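Local coordinates for protein dipicolinate synthase subunit A (Bacillus halodurans, PDB 3D4O) that probably works with a partner subunit to make dipicolinate, the spore metabolite, by a nicotinamide-dependent oxidation, at residues H7-G12 against V54-V59; H237-D242 against G259-L264. All blocks are in the same frame, centred on the assembly; numbering follows the deposited sequence.

Contact 1: H7-G12 against V54-V59; sequences HVVIIG and VDWNTV
H7 reaches from the start of strand 7-11 into the turn of V54-V59, its CG anti to the backbone N (chi1 171°). The side chain meets a backbone oxygen first: CB lies 3.3 Å from T58 O. CG follows past the same carbonyl, and CD2 then carries the ring edge to it, with T58 O near the ring plane and T58 OG1 also 3.3 Å from H7 CD2. At the tip, NE2 comes within 3.4 Å of V59 CG2, a methyl set obliquely to the ring. Pointing back toward its own sheet, ND1 gives a weak hydrogen bond to K30 O, which probably helps to set the rotation of the imidazole. The carboxylate of D55 is not in contact, H7 NE2 and D55 OD2 standing 5.3 Å apart, yet it could still modestly favour a protonated histidine. No hydrogen bond joins the two segments; the polar hold on this ring comes from the neighbouring strand 30-34. The setting is a Rossmann-type sheet: the chain leaves edge strand 46-49, crosses to the far side of strand 7-11 and enters 61-63, here by way of a 3-10 turn at 56-58, while helix 15-26 covers V8 and I10 on the other face. Further along, V9 CG1 packs against V59 CG1 at 3.9 Å and approaches W56 CZ3 obliquely at 4.2 Å. I11 CD1 meets the edge of the same indole at CH2, and V54 CG1 sits over the centre of one indole face, 3.4 Å above its plane.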
ATOM      1  N   HIS C   7      10.950 -10.726 -37.312  1.00 39.11           N
ATOM      2  CA  HIS C   7      10.843  -9.286 -37.148  1.00 38.59           C
ATOM      3  C   HIS C   7       9.570  -8.939 -36.438  1.00 38.33           C
ATOM      4  O   HIS C   7       8.480  -9.238 -36.917  1.00 39.52           O
ATOM      5  CB  HIS C   7      10.935  -8.584 -38.502  1.00 39.64           C
ATOM      6  CG  HIS C   7      10.617  -7.118 -38.458  1.00 38.98           C
ATOM      7  ND1 HIS C   7      10.864  -6.334 -37.352  1.00 45.26           N
ATOM      8  CD2 HIS C   7      10.152  -6.280 -39.413  1.00 40.01           C
ATOM      9  CE1 HIS C   7      10.515  -5.087 -37.615  1.00 41.73           C
ATOM     10  NE2 HIS C   7      10.084  -5.027 -38.860  1.00 38.56           N
ATOM     11  N   VAL C   8       9.725  -8.329 -35.270  1.00 37.84           N
ATOM     12  CA  VAL C   8       8.582  -7.912 -34.466  1.00 37.45           C
ATOM     13  C   VAL C   8       8.578  -6.403 -34.206  1.00 37.14           C
ATOM     14  O   VAL C   8       9.612  -5.754 -34.071  1.00 36.26           O
ATOM     15  CB  VAL C   8       8.464  -8.693 -33.093  1.00 37.76           C
ATOM     16  CG1 VAL C   8       8.846 -10.165 -33.260  1.00 34.41           C
ATOM     17  CG2 VAL C   8       9.321  -8.075 -32.014  1.00 36.64           C
ATOM     18  N   VAL C   9       7.371  -5.859 -34.193  1.00 36.76           N
ATOM     19  CA  VAL C   9       7.175  -4.466 -33.849  1.00 35.56           C
ATOM     20  C   VAL C   9       6.515  -4.459 -32.482  1.00 34.83           C
ATOM     21  O   VAL C   9       5.522  -5.144 -32.235  1.00 32.25           O
ATOM     22  CB  VAL C   9       6.356  -3.664 -34.892  1.00 36.93           C
ATOM     23  CG1 VAL C   9       4.961  -4.213 -35.055  1.00 39.82           C
ATOM     24  CG2 VAL C   9       6.289  -2.186 -34.495  1.00 34.85           C
ATOM     25  N   ILE C  10       7.162  -3.713 -31.602  1.00 33.75           N
ATOM     26  CA  ILE C  10       6.741  -3.496 -30.242  1.00 33.41           C
ATOM     27  C   ILE C  10       6.300  -2.058 -30.164  1.00 33.48           C
ATOM     28  O   ILE C  10       7.084  -1.138 -30.335  1.00 31.99           O
ATOM     29  CB  ILE C  10       7.890  -3.767 -29.238  1.00 33.99           C
ATOM     30  CG1 ILE C  10       8.372  -5.223 -29.335  1.00 34.60           C
ATOM     31  CG2 ILE C  10       7.455  -3.491 -27.805  1.00 31.61           C
ATOM     32  CD1 ILE C  10       9.321  -5.660 -28.189  1.00 33.63           C
ATOM     33  N   ILE C  11       5.019  -1.893 -29.881  1.00 34.64           N
ATOM     34  CA  ILE C  11       4.360  -0.590 -29.881  1.00 34.75           C
ATOM     35  C   ILE C  11       3.812  -0.288 -28.516  1.00 34.86           C
ATOM     36  O   ILE C  11       2.899  -0.953 -28.036  1.00 34.68           O
ATOM     37  CB  ILE C  11       3.212  -0.575 -30.901  1.00 34.11           C
ATOM     38  CG1 ILE C  11       3.730  -1.051 -32.269  1.00 36.67           C
ATOM     39  CG2 ILE C  11       2.614   0.834 -31.047  1.00 36.69           C
ATOM     40  CD1 ILE C  11       2.668  -1.083 -33.354  1.00 26.82           C
ATOM     41  N   GLY C  12       4.401   0.718 -27.902  1.00 34.49           N
ATOM     42  CA  GLY C  12       4.030   1.155 -26.561  1.00 34.54           C
ATOM     43  C   GLY C  12       4.142   0.148 -25.439  1.00 33.46           C
ATOM     44  O   GLY C  12       4.664  -0.970 -25.562  1.00 32.15           O
ATOM     45  N   VAL C  54       7.383   2.431 -39.810  1.00 39.83           N
ATOM     46  CA  VAL C  54       7.378   0.957 -39.695  1.00 39.17           C
ATOM     47  C   VAL C  54       7.288   0.311 -41.072  1.00 38.69           C
ATOM     48  O   VAL C  54       6.597   0.800 -41.960  1.00 37.78           O
ATOM     49  CB  VAL C  54       6.260   0.457 -38.719  1.00 39.22           C
ATOM     50  CG1 VAL C  54       6.218  -1.065 -38.628  1.00 39.33           C
ATOM     51  CG2 VAL C  54       6.474   1.037 -37.318  1.00 39.32           C
ATOM     52  N   ASP C  55       8.055  -0.758 -41.238  1.00 39.00           N
ATOM     53  CA  ASP C  55       8.127  -1.534 -42.496  1.00 39.24           C
ATOM     54  C   ASP C  55       7.196  -2.720 -42.359  1.00 39.03           C
ATOM     55  O   ASP C  55       7.626  -3.870 -42.184  1.00 39.24           O
ATOM     56  CB  ASP C  55       9.570  -1.997 -42.738  1.00 39.46           C
ATOM     57  CG  ASP C  55       9.718  -2.871 -43.973  1.00 43.49           C
ATOM     58  OD1 ASP C  55       8.917  -2.753 -44.925  1.00 45.56           O
ATOM     59  OD2 ASP C  55      10.662  -3.685 -43.990  1.00 50.71           O
ATOM     60  N   TRP C  56       5.911  -2.423 -42.512  1.00 38.44           N
ATOM     61  CA  TRP C  56       4.830  -3.390 -42.223  1.00 38.00           C
ATOM     62  C   TRP C  56       4.891  -4.711 -42.956  1.00 38.37           C
ATOM     63  O   TRP C  56       4.539  -5.732 -42.388  1.00 37.59           O
ATOM     64  CB  TRP C  56       3.423  -2.778 -42.398  1.00 37.48           C
ATOM     65  CG  TRP C  56       3.185  -1.573 -41.551  1.00 36.75           C
ATOM     66  CD1 TRP C  56       3.189  -0.262 -41.958  1.00 38.32           C
ATOM     67  CD2 TRP C  56       2.990  -1.549 -40.139  1.00 37.55           C
ATOM     68  NE1 TRP C  56       2.977   0.569 -40.885  1.00 36.79           N
ATOM     69  CE2 TRP C  56       2.850  -0.197 -39.757  1.00 36.29           C
ATOM     70  CE3 TRP C  56       2.902  -2.543 -39.157  1.00 35.76           C
ATOM     71  CZ2 TRP C  56       2.625   0.181 -38.441  1.00 36.23           C
ATOM     72  CZ3 TRP C  56       2.677  -2.161 -37.852  1.00 36.92           C
ATOM     73  CH2 TRP C  56       2.550  -0.813 -37.501  1.00 34.52           C
ATOM     74  N   ASN C  57       5.330  -4.694 -44.207  1.00 40.38           N
ATOM     75  CA  ASN C  57       5.325  -5.936 -45.018  1.00 41.17           C
ATOM     76  C   ASN C  57       6.460  -6.921 -44.689  1.00 41.01           C
ATOM     77  O   ASN C  57       6.625  -7.935 -45.366  1.00 41.14           O
ATOM     78  CB  ASN C  57       5.142  -5.677 -46.540  1.00 42.28           C
ATOM     79  CG  ASN C  57       6.210  -4.815 -47.140  1.00 45.88           C
ATOM     80  OD1 ASN C  57       7.308  -4.699 -46.597  1.00 54.31           O
ATOM     81  ND2 ASN C  57       5.900  -4.197 -48.284  1.00 48.30           N
ATOM     82  N   THR C  58       7.195  -6.651 -43.608  1.00 40.01           N
ATOM     83  CA  THR C  58       8.290  -7.567 -43.184  1.00 39.26           C
ATOM     84  C   THR C  58       8.162  -8.011 -41.725  1.00 40.15           C
ATOM     85  O   THR C  58       8.978  -8.767 -41.193  1.00 41.25           O
ATOM     86  CB  THR C  58       9.687  -6.948 -43.418  1.00 38.80           C
ATOM     87  OG1 THR C  58       9.827  -5.740 -42.659  1.00 38.45           O
ATOM     88  CG2 THR C  58       9.892  -6.643 -44.898  1.00 35.68           C
ATOM     89  N   VAL C  59       7.084  -7.555 -41.116  1.00 39.58           N
ATOM     90  CA  VAL C  59       6.771  -7.790 -39.704  1.00 39.01           C
ATOM     91  C   VAL C  59       6.041  -9.096 -39.446  1.00 39.66           C
ATOM     92  O   VAL C  59       4.940  -9.316 -39.952  1.00 41.91           O
ATOM     93  CB  VAL C  59       5.912  -6.632 -39.188  1.00 38.20           C
ATOM     94  CG1 VAL C  59       5.387  -6.925 -37.824  1.00 36.17           C
ATOM     95  CG2 VAL C  59       6.727  -5.315 -39.262  1.00 38.24           C
TER

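Contact 2: H237-D242 against G259-L264; sequences HTFVID and GIKALL
Strands 239-242 and 261-264 run parallel, their axes 10° apart, and their backbones show how a parallel ladder settles its polar atoms. V240 N donates to K261 O (2.9 Å, N-H...O 175°), V240 O accepts from L263 N at 3.0 Å, D242 N donates to L263 O at 2.7 Å, and D242 is bonded onward to V265 through its backbone. Besides its N-H bond, V240 O receives a CA-H...O contact from A262 CA at 3.3 Å. Before the ladder begins, a water does the pairing: it donates to T238 O at 2.7 Å and accepts from K261 N at 3.1 Å. The carboxylate of D242 is held at both oxygens, OD1 by N219 ND2 and A244 N, OD2 by G249 N and T250 OG1, which would stabilise its charge. T238 OG1 has P235 O as its strongest partner, with V214 O also in hydrogen-bonding reach, and the extended K261 chain carries NZ to H148 ND1. F239, its CG anti to the backbone N (chi1 -180°), lies alongside K261, whose CG is by F239 CD1, and turns its ring edge to L263, CE1 lying 3.9 Å from L263 CD1; I241 CG1 rests on one face, and the H148 ring meets it obliquely. An alanine in place of F239 would probably lose the contacts with L263 CD1, K261 CG, I241 CG1 and the H148 ring. On the other face of the sheet V240 CB meets A262 CB, and F252 of helix 252-257 covers A262, D242 and L264. Two adjacent parallel strands joined through that helix form a beta-alpha-beta unit, the last strand pair of a Rossmann-type sheet.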
ATOM      1  N   HIS C 237     -17.595   6.635   3.880  1.00 39.78           N
ATOM      2  CA  HIS C 237     -16.126   6.585   3.817  1.00 38.49           C
ATOM      3  C   HIS C 237     -15.619   5.418   2.978  1.00 38.67           C
ATOM      4  O   HIS C 237     -14.422   5.227   2.839  1.00 37.55           O
ATOM      5  CB  HIS C 237     -15.555   6.434   5.220  1.00 37.39           C
ATOM      6  CG  HIS C 237     -15.890   5.120   5.845  1.00 33.92           C
ATOM      7  ND1 HIS C 237     -16.968   4.949   6.687  1.00 28.65           N
ATOM      8  CD2 HIS C 237     -15.323   3.895   5.698  1.00 32.24           C
ATOM      9  CE1 HIS C 237     -17.034   3.679   7.052  1.00 34.41           C
ATOM     10  NE2 HIS C 237     -16.059   3.013   6.449  1.00 30.98           N
ATOM     11  N   THR C 238     -16.538   4.651   2.394  1.00 38.85           N
ATOM     12  CA  THR C 238     -16.137   3.457   1.660  1.00 38.18           C
ATOM     13  C   THR C 238     -15.219   3.798   0.490  1.00 38.25           C
ATOM     14  O   THR C 238     -15.377   4.808  -0.175  1.00 38.71           O
ATOM     15  CB  THR C 238     -17.309   2.667   1.126  1.00 37.90           C
ATOM     16  OG1 THR C 238     -18.242   2.447   2.175  1.00 44.70           O
ATOM     17  CG2 THR C 238     -16.834   1.312   0.626  1.00 33.99           C
ATOM     18  N   PHE C 239     -14.256   2.918   0.266  1.00 38.19           N
ATOM     19  CA  PHE C 239     -13.333   3.054  -0.867  1.00 37.60           C
ATOM     20  C   PHE C 239     -13.606   1.913  -1.850  1.00 38.52           C
ATOM     21  O   PHE C 239     -13.518   0.735  -1.511  1.00 38.83           O
ATOM     22  CB  PHE C 239     -11.897   3.047  -0.361  1.00 36.73           C
ATOM     23  CG  PHE C 239     -10.844   3.192  -1.445  1.00 37.33           C
ATOM     24  CD1 PHE C 239     -11.059   3.971  -2.555  1.00 32.54           C
ATOM     25  CD2 PHE C 239      -9.609   2.605  -1.286  1.00 38.13           C
ATOM     26  CE1 PHE C 239     -10.094   4.103  -3.515  1.00 38.12           C
ATOM     27  CE2 PHE C 239      -8.622   2.767  -2.220  1.00 36.74           C
ATOM     28  CZ  PHE C 239      -8.863   3.534  -3.339  1.00 35.37           C
ATOM     29  N   VAL C 240     -13.984   2.279  -3.063  1.00 37.86           N
ATOM     30  CA  VAL C 240     -14.263   1.276  -4.092  1.00 37.32           C
ATOM     31  C   VAL C 240     -13.105   1.224  -5.077  1.00 37.32           C
ATOM     32  O   VAL C 240     -12.802   2.207  -5.721  1.00 36.58           O
ATOM     33  CB  VAL C 240     -15.522   1.579  -4.930  1.00 38.43           C
ATOM     34  CG1 VAL C 240     -15.614   0.567  -6.091  1.00 35.96           C
ATOM     35  CG2 VAL C 240     -16.816   1.582  -4.065  1.00 31.75           C
ATOM     36  N   ILE C 241     -12.467   0.067  -5.167  1.00 36.12           N
ATOM     37  CA  ILE C 241     -11.371  -0.139  -6.103  1.00 37.04           C
ATOM     38  C   ILE C 241     -11.894  -1.056  -7.203  1.00 37.13           C
ATOM     39  O   ILE C 241     -12.220  -2.210  -6.940  1.00 36.82           O
ATOM     40  CB  ILE C 241     -10.119  -0.749  -5.421  1.00 38.17           C
ATOM     41  CG1 ILE C 241      -9.508   0.215  -4.384  1.00 42.11           C
ATOM     42  CG2 ILE C 241      -9.021  -1.016  -6.444  1.00 35.65           C
ATOM     43  CD1 ILE C 241      -8.284  -0.386  -3.605  1.00 44.40           C
ATOM     44  N   ASP C 242     -12.041  -0.511  -8.409  1.00 37.04           N
ATOM     45  CA  ASP C 242     -12.580  -1.263  -9.561  1.00 37.57           C
ATOM     46  C   ASP C 242     -11.474  -1.758 -10.488  1.00 38.97           C
ATOM     47  O   ASP C 242     -10.795  -0.994 -11.192  1.00 38.40           O
ATOM     48  CB  ASP C 242     -13.611  -0.452 -10.308  1.00 37.89           C
ATOM     49  CG  ASP C 242     -14.520  -1.305 -11.151  1.00 37.81           C
ATOM     50  OD1 ASP C 242     -14.227  -2.497 -11.376  1.00 35.32           O
ATOM     51  OD2 ASP C 242     -15.532  -0.760 -11.603  1.00 34.99           O
ATOM     52  N   GLY C 259     -20.422  11.285  -2.985  1.00 45.30           N
ATOM     53  CA  GLY C 259     -19.139  11.412  -2.308  1.00 44.58           C
ATOM     54  C   GLY C 259     -18.432  10.133  -1.906  1.00 43.45           C
ATOM     55  O   GLY C 259     -17.637  10.113  -0.964  1.00 42.87           O
ATOM     56  N   ILE C 260     -18.748   9.044  -2.586  1.00 43.17           N
ATOM     57  CA  ILE C 260     -18.015   7.802  -2.363  1.00 42.11           C
ATOM     58  C   ILE C 260     -16.803   7.840  -3.291  1.00 41.42           C
ATOM     59  O   ILE C 260     -16.946   8.105  -4.474  1.00 41.18           O
ATOM     60  CB  ILE C 260     -18.829   6.540  -2.703  1.00 42.09           C
ATOM     61  CG1 ILE C 260     -20.074   6.421  -1.828  1.00 45.43           C
ATOM     62  CG2 ILE C 260     -17.958   5.305  -2.536  1.00 43.10           C
ATOM     63  CD1 ILE C 260     -19.799   6.108  -0.393  1.00 48.46           C
ATOM     64  N   LYS C 261     -15.619   7.639  -2.732  1.00 41.46           N
ATOM     65  CA  LYS C 261     -14.370   7.571  -3.522  1.00 41.51           C
ATOM     66  C   LYS C 261     -14.266   6.221  -4.230  1.00 39.44           C
ATOM     67  O   LYS C 261     -14.139   5.164  -3.609  1.00 40.47           O
ATOM     68  CB  LYS C 261     -13.135   7.761  -2.636  1.00 42.42           C
ATOM     69  CG  LYS C 261     -11.821   7.794  -3.407  1.00 47.51           C
ATOM     70  CD  LYS C 261     -10.670   8.239  -2.510  1.00 56.88           C
ATOM     71  CE  LYS C 261      -9.369   8.488  -3.304  1.00 59.86           C
ATOM     72  NZ  LYS C 261      -8.270   9.049  -2.461  1.00 62.23           N
ATOM     73  N   ALA C 262     -14.329   6.284  -5.543  1.00 37.62           N
ATOM     74  CA  ALA C 262     -14.281   5.106  -6.401  1.00 37.74           C
ATOM     75  C   ALA C 262     -13.292   5.324  -7.536  1.00 38.92           C
ATOM     76  O   ALA C 262     -13.337   6.331  -8.211  1.00 38.79           O
ATOM     77  CB  ALA C 262     -15.671   4.822  -6.950  1.00 37.38           C
ATOM     78  N   LEU C 263     -12.409   4.356  -7.730  1.00 39.91           N
ATOM     79  CA  LEU C 263     -11.382   4.428  -8.769  1.00 39.77           C
ATOM     80  C   LEU C 263     -11.344   3.193  -9.677  1.00 39.95           C
ATOM     81  O   LEU C 263     -11.471   2.051  -9.215  1.00 40.11           O
ATOM     82  CB  LEU C 263      -9.993   4.598  -8.122  1.00 39.49           C
ATOM     83  CG  LEU C 263      -9.690   5.770  -7.176  1.00 37.90           C
ATOM     84  CD1 LEU C 263      -8.305   5.615  -6.607  1.00 34.20           C
ATOM     85  CD2 LEU C 263      -9.795   7.093  -7.896  1.00 38.91           C
ATOM     86  N   LEU C 264     -11.179   3.456 -10.971  1.00 38.22           N
ATOM     87  CA  LEU C 264     -11.003   2.418 -11.986  1.00 38.48           C
ATOM     88  C   LEU C 264      -9.485   2.293 -12.114  1.00 39.66           C
ATOM     89  O   LEU C 264      -8.826   3.181 -12.627  1.00 39.76           O
ATOM     90  CB  LEU C 264     -11.675   2.821 -13.319  1.00 39.41           C
ATOM     91  CG  LEU C 264     -11.685   1.817 -14.476  1.00 36.30           C
ATOM     92  CD1 LEU C 264     -12.436   0.550 -14.127  1.00 32.47           C
ATOM     93  CD2 LEU C 264     -12.301   2.451 -15.710  1.00 38.75           C
TER
HETATM   94  O   HOH W   1     -15.714   7.390   0.399  1.00 42.53           O

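How the contacts relate
From the N terminus, contact 1 comes first: strand 7-11 starts the N-terminal sheet, and the chain returns to it at 54-59 after helix 15-26 and strands 30-34 and 46-49, a loop of 41 residues. That loop is complete long before contact 2 opens, so the two stand in series and neither nest nor cross. Strands 61-63, 99-102 and 119-122 then finish the first sheet, and helix 127-148 leads into the second. Near that sheet's end, contact 2 closes a shorter loop of 16 residues between its two final strands. Contact centres lie 40 Å apart; contact 1 packs a connecting loop onto the N-terminal sheet, while contact 2 pairs the last two strands of the C-terminal one.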